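Long-range contact in transcriptional regulator, LuxR family (Burkholderia thailandensis, PDB 3MQQ), which probably binds DNA as a transcription regulator of the LuxR family, represented here by its PAS domain alone: residues B[64-78]-B[89-103]. Residues are numbered along the deposited sequence; the frame is centred on the assembly and turned at random.
With NA (sodium ion), chain K.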
loop_
_atom_site.group_PDB
_atom_site.type_symbol
_atom_site.label_atom_id
_atom_site.label_comp_id
_atom_site.label_asym_id
_atom_site.label_seq_id
_atom_site.Cartn_x
_atom_site.Cartn_y
_atom_site.Cartn_z
ATOM N N ILE B 64 -18.905 -1.861 0.764
ATOM C CA ILE B 64 -17.926 -1.080 0.001
ATOM C C ILE B 64 -18.587 0.044 -0.794
ATOM O O ILE B 64 -18.127 1.234 -0.707
ATOM C CB ILE B 64 -17.086 -1.969 -0.959
ATOM C CG1 ILE B 64 -16.084 -2.823 -0.176
ATOM C CG2 ILE B 64 -16.325 -1.106 -1.982
ATOM C CD1 ILE B 64 -15.425 -3.929 -1.003
ATOM N N SER B 65 -19.666 -0.328 -1.547
ATOM C CA SER B 65 -20.290 0.628 -2.478
ATOM C C SER B 65 -20.593 2.027 -1.905
ATOM O O SER B 65 -20.031 3.002 -2.397
ATOM C CB SER B 65 -21.502 0.020 -3.195
ATOM O OG SER B 65 -21.065 -0.962 -4.122
ATOM N N PRO B 66 -21.427 2.125 -0.850
ATOM C CA PRO B 66 -21.788 3.469 -0.389
ATOM C C PRO B 66 -20.641 4.250 0.260
ATOM O O PRO B 66 -20.592 5.469 0.133
ATOM C CB PRO B 66 -22.930 3.214 0.612
ATOM C CG PRO B 66 -22.729 1.823 1.069
ATOM C CD PRO B 66 -22.175 1.081 -0.115
ATOM N N VAL B 67 -19.711 3.557 0.916
ATOM C CA VAL B 67 -18.522 4.220 1.448
ATOM C C VAL B 67 -17.698 4.761 0.293
ATOM O O VAL B 67 -17.240 5.899 0.344
ATOM C CB VAL B 67 -17.663 3.273 2.334
ATOM C CG1 VAL B 67 -16.417 3.997 2.868
ATOM C CG2 VAL B 67 -18.495 2.746 3.492
HETATM N N MSE B 68 -17.506 3.938 -0.742
HETATM C CA MSE B 68 -16.682 4.351 -1.877
HETATM C C MSE B 68 -17.306 5.511 -2.647
HETATM O O MSE B 68 -16.602 6.435 -3.080
HETATM C CB MSE B 68 -16.399 3.165 -2.810
HETATM C CG MSE B 68 -15.550 3.543 -4.022
HETATM SE SE MSE B 68 -13.635 3.726 -3.584
HETATM C CE MSE B 68 -13.144 1.839 -3.708
ATOM N N ILE B 69 -18.624 5.453 -2.829
ATOM C CA ILE B 69 -19.333 6.521 -3.532
ATOM C C ILE B 69 -19.237 7.812 -2.722
ATOM O O ILE B 69 -18.874 8.853 -3.259
ATOM C CB ILE B 69 -20.796 6.160 -3.796
ATOM C CG1 ILE B 69 -20.884 4.896 -4.647
ATOM C CG2 ILE B 69 -21.525 7.336 -4.489
ATOM C CD1 ILE B 69 -22.183 4.117 -4.489
ATOM N N ALA B 70 -19.538 7.716 -1.428
ATOM C CA ALA B 70 -19.581 8.894 -0.551
ATOM C C ALA B 70 -18.222 9.556 -0.341
ATOM O O ALA B 70 -18.135 10.767 -0.255
ATOM C CB ALA B 70 -20.208 8.544 0.780
ATOM N N HIS B 71 -17.163 8.751 -0.260
ATOM C CA HIS B 71 -15.841 9.272 0.087
ATOM C C HIS B 71 -14.772 9.203 -1.010
ATOM O O HIS B 71 -13.747 9.885 -0.912
ATOM C CB HIS B 71 -15.329 8.610 1.362
ATOM C CG HIS B 71 -16.285 8.705 2.505
ATOM N ND1 HIS B 71 -16.473 9.868 3.222
ATOM C CD2 HIS B 71 -17.120 7.788 3.050
ATOM C CE1 HIS B 71 -17.377 9.661 4.163
ATOM N NE2 HIS B 71 -17.788 8.409 4.079
ATOM N N GLY B 72 -14.993 8.377 -2.030
ATOM C CA GLY B 72 -14.049 8.272 -3.133
ATOM C C GLY B 72 -12.887 7.332 -2.865
ATOM O O GLY B 72 -12.017 7.161 -3.714
ATOM N N SER B 73 -12.878 6.719 -1.684
ATOM C CA SER B 73 -11.883 5.687 -1.336
ATOM C C SER B 73 -12.456 4.811 -0.240
ATOM O O SER B 73 -13.481 5.141 0.361
ATOM C CB SER B 73 -10.532 6.292 -0.925
ATOM O OG SER B 73 -10.549 6.804 0.400
ATOM N N TYR B 74 -11.791 3.689 0.007
ATOM C CA TYR B 74 -12.301 2.712 0.935
ATOM C C TYR B 74 -11.140 2.030 1.638
ATOM O O TYR B 74 -10.145 1.727 1.015
ATOM C CB TYR B 74 -13.089 1.654 0.180
ATOM C CG TYR B 74 -13.655 0.596 1.086
ATOM C CD1 TYR B 74 -14.853 0.811 1.763
ATOM C CD2 TYR B 74 -12.967 -0.600 1.313
ATOM C CE1 TYR B 74 -15.371 -0.144 2.616
ATOM C CE2 TYR B 74 -13.485 -1.569 2.168
ATOM C CZ TYR B 74 -14.685 -1.329 2.812
ATOM O OH TYR B 74 -15.211 -2.260 3.656
ATOM N N ALA B 75 -11.294 1.795 2.939
ATOM C CA ALA B 75 -10.321 0.992 3.658
ATOM C C ALA B 75 -11.045 0.241 4.757
ATOM O O ALA B 75 -11.995 0.758 5.399
ATOM C CB ALA B 75 -9.197 1.868 4.245
ATOM N N ASP B 76 -10.632 -1.015 4.944
ATOM C CA ASP B 76 -11.059 -1.751 6.118
ATOM C C ASP B 76 -10.067 -2.841 6.521
ATOM O O ASP B 76 -9.025 -3.008 5.931
ATOM C CB ASP B 76 -12.460 -2.375 5.908
ATOM C CG ASP B 76 -12.439 -3.561 4.970
ATOM O OD1 ASP B 76 -11.374 -4.202 4.838
ATOM O OD2 ASP B 76 -13.483 -3.880 4.359
ATOM N N ASP B 77 -10.408 -3.546 7.599
ATOM C CA ASP B 77 -9.742 -4.826 7.889
ATOM C C ASP B 77 -10.813 -5.881 7.774
ATOM O O ASP B 77 -11.932 -5.669 8.262
ATOM C CB ASP B 77 -9.238 -4.810 9.331
ATOM C CG ASP B 77 -8.238 -3.719 9.565
ATOM O OD1 ASP B 77 -7.315 -3.578 8.737
ATOM O OD2 ASP B 77 -8.399 -2.977 10.558
ATOM N N ARG B 78 -10.483 -7.012 7.153
ATOM C CA ARG B 78 -11.422 -8.126 7.144
ATOM C C ARG B 78 -10.733 -9.454 7.098
ATOM O O ARG B 78 -9.552 -9.552 6.800
ATOM C CB ARG B 78 -12.414 -8.027 5.986
ATOM C CG ARG B 78 -11.914 -8.622 4.675
ATOM C CD ARG B 78 -10.866 -7.722 4.034
ATOM N NE ARG B 78 -11.487 -6.529 3.488
ATOM C CZ ARG B 78 -12.016 -6.443 2.271
ATOM N NH1 ARG B 78 -12.003 -7.481 1.444
ATOM N NH2 ARG B 78 -12.564 -5.318 1.883
ATOM N N TRP B 89 -6.493 -12.367 8.710
ATOM C CA TRP B 89 -6.889 -10.970 8.692
ATOM C C TRP B 89 -6.035 -10.190 7.694
ATOM O O TRP B 89 -4.816 -10.360 7.634
ATOM C CB TRP B 89 -6.714 -10.371 10.075
ATOM C CG TRP B 89 -7.843 -10.722 10.983
ATOM C CD1 TRP B 89 -7.945 -11.815 11.801
ATOM C CD2 TRP B 89 -9.042 -9.971 11.167
ATOM N NE1 TRP B 89 -9.136 -11.784 12.489
ATOM C CE2 TRP B 89 -9.822 -10.653 12.127
ATOM C CE3 TRP B 89 -9.534 -8.783 10.615
ATOM C CZ2 TRP B 89 -11.073 -10.197 12.534
ATOM C CZ3 TRP B 89 -10.764 -8.317 11.034
ATOM C CH2 TRP B 89 -11.522 -9.021 11.988
ATOM N N CYS B 90 -6.716 -9.355 6.915
ATOM C CA CYS B 90 -6.087 -8.595 5.853
ATOM C C CYS B 90 -6.572 -7.151 5.858
ATOM O O CYS B 90 -7.757 -6.904 5.904
ATOM C CB CYS B 90 -6.482 -9.262 4.518
ATOM S SG CYS B 90 -5.641 -8.727 3.038
ATOM N N HIS B 91 -5.659 -6.176 5.764
ATOM C CA HIS B 91 -6.097 -4.785 5.623
ATOM C C HIS B 91 -6.214 -4.506 4.144
ATOM O O HIS B 91 -5.312 -4.830 3.387
ATOM C CB HIS B 91 -5.044 -3.809 6.194
ATOM C CG HIS B 91 -5.464 -2.368 6.130
ATOM N ND1 HIS B 91 -4.793 -1.407 5.399
ATOM C CD2 HIS B 91 -6.489 -1.729 6.738
ATOM C CE1 HIS B 91 -5.406 -0.242 5.553
ATOM N NE2 HIS B 91 -6.432 -0.412 6.365
ATOM N N VAL B 92 -7.344 -3.941 3.723
ATOM C CA VAL B 92 -7.632 -3.749 2.296
ATOM C C VAL B 92 -7.973 -2.295 2.057
ATOM O O VAL B 92 -8.709 -1.696 2.825
ATOM C CB VAL B 92 -8.775 -4.653 1.754
ATOM C CG1 VAL B 92 -9.044 -4.376 0.232
ATOM C CG2 VAL B 92 -8.380 -6.110 1.908
ATOM N N THR B 93 -7.360 -1.700 1.033
ATOM C CA THR B 93 -7.742 -0.338 0.638
ATOM C C THR B 93 -8.069 -0.327 -0.835
ATOM O O THR B 93 -7.578 -1.145 -1.589
ATOM C CB THR B 93 -6.687 0.776 0.974
ATOM O OG1 THR B 93 -5.642 0.816 -0.002
ATOM C CG2 THR B 93 -6.092 0.632 2.379
ATOM N N GLY B 94 -8.915 0.598 -1.261
ATOM C CA GLY B 94 -9.245 0.643 -2.685
ATOM C C GLY B 94 -9.680 2.019 -3.128
ATOM O O GLY B 94 -10.222 2.795 -2.353
ATOM N N ARG B 95 -9.341 2.359 -4.370
ATOM C CA ARG B 95 -9.924 3.535 -4.984
ATOM C C ARG B 95 -10.423 3.189 -6.368
ATOM O O ARG B 95 -9.670 2.686 -7.195
ATOM C CB ARG B 95 -8.922 4.695 -5.068
ATOM C CG ARG B 95 -9.607 5.948 -5.641
ATOM C CD ARG B 95 -8.793 7.190 -5.459
ATOM N NE ARG B 95 -9.035 7.857 -4.183
ATOM C CZ ARG B 95 -8.072 8.294 -3.380
ATOM N NH1 ARG B 95 -8.384 8.926 -2.252
ATOM N NH2 ARG B 95 -6.792 8.107 -3.708
ATOM N N ALA B 96 -11.675 3.535 -6.630
ATOM C CA ALA B 96 -12.283 3.342 -7.951
ATOM C C ALA B 96 -11.821 4.444 -8.882
ATOM O O ALA B 96 -11.645 5.594 -8.465
ATOM C CB ALA B 96 -13.804 3.358 -7.835
ATOM N N LEU B 97 -11.666 4.101 -10.153
ATOM C CA LEU B 97 -11.339 5.062 -11.179
ATOM C C LEU B 97 -12.436 6.137 -11.296
ATOM O O LEU B 97 -12.140 7.304 -11.564
ATOM C CB LEU B 97 -11.107 4.345 -12.513
ATOM C CG LEU B 97 -10.619 5.201 -13.686
ATOM C CD1 LEU B 97 -9.211 5.797 -13.471
ATOM C CD2 LEU B 97 -10.699 4.403 -14.990
ATOM N N ASP B 98 -13.692 5.731 -11.077
ATOM C CA ASP B 98 -14.843 6.644 -11.005
ATOM C C ASP B 98 -15.624 6.274 -9.753
ATOM O O ASP B 98 -16.111 5.145 -9.656
ATOM C CB ASP B 98 -15.724 6.471 -12.247
ATOM C CG ASP B 98 -16.932 7.424 -12.268
ATOM O OD1 ASP B 98 -17.393 7.888 -11.200
ATOM O OD2 ASP B 98 -17.427 7.722 -13.368
ATOM N N ARG B 99 -15.744 7.203 -8.798
ATOM C CA ARG B 99 -16.399 6.882 -7.517
ATOM C C ARG B 99 -17.861 6.474 -7.648
ATOM O O ARG B 99 -18.375 5.715 -6.819
ATOM C CB ARG B 99 -16.221 7.988 -6.464
ATOM C CG ARG B 99 -17.048 9.231 -6.667
ATOM C CD ARG B 99 -16.854 10.196 -5.510
ATOM N NE ARG B 99 -17.480 11.481 -5.803
ATOM C CZ ARG B 99 -18.332 12.121 -5.007
ATOM N NH1 ARG B 99 -18.676 11.618 -3.829
ATOM N NH2 ARG B 99 -18.835 13.275 -5.394
ATOM N N THR B 100 -18.538 6.983 -8.679
ATOM C CA THR B 100 -19.915 6.558 -8.955
ATOM C C THR B 100 -20.001 5.179 -9.632
ATOM O O THR B 100 -21.099 4.667 -9.883
ATOM C CB THR B 100 -20.727 7.619 -9.745
ATOM O OG1 THR B 100 -20.236 7.710 -11.085
ATOM C CG2 THR B 100 -20.628 8.984 -9.066
ATOM N N ALA B 101 -18.851 4.583 -9.930
ATOM C CA ALA B 101 -18.808 3.189 -10.347
ATOM C C ALA B 101 -17.815 2.467 -9.434
ATOM O O ALA B 101 -16.723 2.089 -9.873
ATOM C CB ALA B 101 -18.412 3.077 -11.810
ATOM N N PRO B 102 -18.194 2.296 -8.146
ATOM C CA PRO B 102 -17.248 1.947 -7.078
ATOM C C PRO B 102 -16.602 0.576 -7.218
ATOM O O PRO B 102 -15.462 0.383 -6.771
ATOM C CB PRO B 102 -18.122 1.981 -5.816
ATOM C CG PRO B 102 -19.533 1.768 -6.316
ATOM C CD PRO B 102 -19.542 2.538 -7.596
ATOM N N LEU B 103 -17.340 -0.361 -7.805
ATOM C CA LEU B 103 -16.901 -1.740 -7.971
ATOM C C LEU B 103 -16.472 -2.057 -9.401
ATOM O O LEU B 103 -16.200 -3.214 -9.727
ATOM C CB LEU B 103 -18.003 -2.693 -7.503
ATOM C CG LEU B 103 -18.262 -2.594 -5.992
ATOM C CD1 LEU B 103 -19.387 -3.518 -5.525
ATOM C CD2 LEU B 103 -16.986 -2.836 -5.192
HETATM NA NA NA K . -13.389 -3.896 -9.331
HETATM O O HOH W 1 -12.997 7.062 -6.328
HETATM O O HOH W 2 -13.745 -4.281 -6.683
#
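I64 and S65 meet L103 where helix 54-71 of this PAS domain runs into the antiparallel hairpin of strands 74-81 and 87-96. I64 CG2 touches L103 CD2 at 3.7 Å. The carbonyl of L103 binds the sodium ion, together with S19, A104 and a water. In M68, a selenomethionine, two bends (chi2 78°, chi3 84°) turn the methyl to the strand. Its CG rests on P102 CB, and its CE lies 3.4 Å from G94 O, against a residue with no side chain. I69 CG1 packs on P102 CG. R99 NH1 donates to I69 O at 2.8 Å, in the carbonyl plane. G72 leaves the helix with positive phi and leads into strand 74-81, the outermost of the five-stranded PAS sheet within the chain. G72 O takes R95 NE at 3.1 Å from above the carbonyl plane. R95 NH1 makes a salt bridge with E30, and NH2 a hydrogen bond with L11 O, both of the second subunit. Y74 with G94, D76 with V92 and R78 with C90 each exchange two backbone bonds. Y74 OH donates a very short bond to D76 OD2. R78 grips D76 side-on in a salt bridge, NE to OD1 at 2.7 Å and NH2 to OD2. V92 CG2 sits over one face of the R78 guanidinium, 3.5 Å from R78 NE.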